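Local coordinates for putative PadR-family transcriptional regulatory protein (Bacteroides fragilis, PDB 5H20) that probably acts as a dimeric PadR-family transcriptional regulator, binding DNA through a winged helix-turn-helix domain, at residues Tyr17-Leu22 with Thr54-Asp59. Sequence-based numbering, arbitrary orientation.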
loop_
_atom_site.group_PDB
_atom_site.type_symbol
_atom_site.label_atom_id
_atom_site.label_comp_id
_atom_site.label_asym_id
_atom_site.label_seq_id
_atom_site.Cartn_x
_atom_site.Cartn_y
_atom_site.Cartn_z
ATOM N N TYR A 17 -5.794 0.076 4.189
ATOM C CA TYR A 17 -6.624 0.164 2.995
ATOM C C TYR A 17 -7.825 -0.768 3.107
ATOM O O TYR A 17 -8.926 -0.409 2.703
ATOM C CB TYR A 17 -5.790 -0.165 1.749
ATOM C CG TYR A 17 -6.564 -0.273 0.459
ATOM C CD1 TYR A 17 -6.778 0.847 -0.351
ATOM C CD2 TYR A 17 -7.062 -1.506 0.024
ATOM C CE1 TYR A 17 -7.480 0.743 -1.550
ATOM C CE2 TYR A 17 -7.761 -1.619 -1.174
ATOM C CZ TYR A 17 -7.966 -0.491 -1.955
ATOM O OH TYR A 17 -8.653 -0.606 -3.135
ATOM N N CYS A 18 -7.586 -1.955 3.654
ATOM C CA CYS A 18 -8.613 -2.963 3.879
ATOM C C CYS A 18 -9.675 -2.505 4.895
ATOM O O CYS A 18 -10.874 -2.731 4.689
ATOM C CB CYS A 18 -7.950 -4.264 4.334
ATOM S SG CYS A 18 -9.091 -5.646 4.481
ATOM N N ILE A 19 -9.226 -1.859 5.975
ATOM C CA ILE A 19 -10.111 -1.261 6.982
ATOM C C ILE A 19 -11.009 -0.174 6.345
ATOM O O ILE A 19 -12.243 -0.184 6.537
ATOM C CB ILE A 19 -9.317 -0.662 8.175
ATOM C CG1 ILE A 19 -8.587 -1.744 8.967
ATOM C CG2 ILE A 19 -10.235 0.109 9.121
ATOM C CD1 ILE A 19 -7.452 -1.207 9.820
ATOM N N MET A 20 -10.385 0.738 5.586
ATOM C CA MET A 20 -11.113 1.818 4.903
ATOM C C MET A 20 -12.100 1.255 3.886
ATOM O O MET A 20 -13.238 1.743 3.789
ATOM C CB MET A 20 -10.157 2.804 4.243
ATOM C CG MET A 20 -9.382 3.650 5.231
ATOM S SD MET A 20 -8.454 4.956 4.414
ATOM C CE MET A 20 -6.975 4.065 3.927
ATOM N N LEU A 21 -11.665 0.222 3.156
ATOM C CA LEU A 21 -12.544 -0.547 2.264
ATOM C C LEU A 21 -13.771 -1.110 2.977
ATOM O O LEU A 21 -14.896 -0.873 2.536
ATOM C CB LEU A 21 -11.793 -1.687 1.555
ATOM C CG LEU A 21 -11.629 -1.642 0.038
ATOM C CD1 LEU A 21 -11.088 -2.980 -0.436
ATOM C CD2 LEU A 21 -12.937 -1.341 -0.688
ATOM N N LEU A 22 -13.549 -1.835 4.077
ATOM C CA LEU A 22 -14.634 -2.449 4.862
ATOM C C LEU A 22 -15.578 -1.432 5.511
ATOM O O LEU A 22 -16.767 -1.704 5.656
ATOM C CB LEU A 22 -14.088 -3.453 5.894
ATOM C CG LEU A 22 -13.434 -4.759 5.387
ATOM C CD1 LEU A 22 -12.534 -5.377 6.450
ATOM C CD2 LEU A 22 -14.449 -5.787 4.904
ATOM N N THR A 54 -6.619 3.422 15.445
ATOM C CA THR A 54 -6.134 4.599 16.163
ATOM C C THR A 54 -5.330 5.525 15.229
ATOM O O THR A 54 -5.570 6.740 15.232
ATOM C CB THR A 54 -5.357 4.195 17.453
ATOM O OG1 THR A 54 -6.254 3.532 18.355
ATOM C CG2 THR A 54 -4.766 5.409 18.183
ATOM N N ARG A 55 -4.443 4.941 14.411
ATOM C CA ARG A 55 -3.624 5.690 13.451
ATOM C C ARG A 55 -4.476 6.398 12.386
ATOM O O ARG A 55 -4.232 7.556 12.057
ATOM C CB ARG A 55 -2.596 4.765 12.791
ATOM C CG ARG A 55 -1.318 5.457 12.357
ATOM C CD ARG A 55 -0.282 4.448 11.892
ATOM N NE ARG A 55 -0.066 3.390 12.878
ATOM C CZ ARG A 55 1.059 2.693 12.982
ATOM N NH1 ARG A 55 2.071 2.955 12.169
ATOM N NH2 ARG A 55 1.177 1.746 13.904
ATOM N N LEU A 56 -5.477 5.683 11.862
ATOM C CA LEU A 56 -6.412 6.221 10.862
ATOM C C LEU A 56 -7.337 7.302 11.447
ATOM O O LEU A 56 -7.608 8.307 10.770
ATOM C CB LEU A 56 -7.225 5.105 10.186
ATOM C CG LEU A 56 -6.539 4.072 9.262
ATOM C CD1 LEU A 56 -7.294 2.752 9.267
ATOM C CD2 LEU A 56 -6.366 4.575 7.832
ATOM N N LYS A 57 -7.805 7.103 12.689
ATOM C CA LYS A 57 -8.575 8.138 13.408
ATOM C C LYS A 57 -7.745 9.403 13.631
ATOM O O LYS A 57 -8.255 10.514 13.454
ATOM C CB LYS A 57 -9.136 7.625 14.754
ATOM C CG LYS A 57 -9.500 8.744 15.734
ATOM C CD LYS A 57 -9.482 8.323 17.195
ATOM C CE LYS A 57 -8.103 7.945 17.727
ATOM N NZ LYS A 57 -7.559 9.007 18.632
ATOM N N ASN A 58 -6.483 9.219 14.026
ATOM C CA ASN A 58 -5.564 10.330 14.300
ATOM C C ASN A 58 -5.274 11.197 13.080
ATOM O O ASN A 58 -5.068 12.400 13.209
ATOM C CB ASN A 58 -4.261 9.830 14.941
ATOM C CG ASN A 58 -4.409 9.535 16.429
ATOM O OD1 ASN A 58 -5.418 9.875 17.052
ATOM N ND2 ASN A 58 -3.396 8.903 17.008
ATOM N N ASP A 59 -5.281 10.576 11.904
ATOM C CA ASP A 59 -5.156 11.294 10.640
ATOM C C ASP A 59 -6.530 11.699 10.063
ATOM O O ASP A 59 -6.627 12.119 8.907
ATOM C CB ASP A 59 -4.338 10.467 9.633
ATOM C CG ASP A 59 -3.853 11.294 8.448
ATOM O OD1 ASP A 59 -3.551 12.496 8.626
ATOM O OD2 ASP A 59 -3.781 10.747 7.329
#
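Leu-56 points its two methyls at Ile-19 and Met-20, CD1 toward the first and CD2 toward the second, in a contact made wholly of aliphatic and thioether groups. The one aromatic ring of the two segments, that of Tyr-17, takes no part in it: the CB of Tyr-17 points away from helix 46-58, and its ring packs edge-to-face with Trp-95 of its own chain and also with Trp-95 of the second subunit. In the winged helix-turn-helix fold of PadR-like proteins, this contact joins the first helix, 5-23, to the last turn of helix 46-58, which by its place in the fold is probably the recognition helix. The nearest CA atoms, those of Met-20 and Leu-56, are 8.8 Å apart, and the gap is bridged by aliphatic carbon and one sulfur, with no hydrogen bond across it.

Methyl CD1 of Leu-56 touches both branches of Ile-19, 4.0 Å from the CG2 methyl and equally near the CD1 at the end of the longer branch. On the other methyl, the bend at chi3 (-83°) lays CG, SD and CE of Met-20 alongside CD2 of Leu-56, with SD and CE each 4.0 Å from it. Leu-62 of the wing strand 62-67 touches both Ile-19 and Leu-56, while Leu-88 of helix 82-97 and Met-10 of the second subunit pack on Met-20, so that Met-20 lies in the subunit interface as well as in this contact. On the same turn as Leu-56, away from this contact, Lys-57 NZ donates a 2.8 Å hydrogen bond to Asn-58 OD1, with the nitrogen tilted 29° from the carbonyl plane.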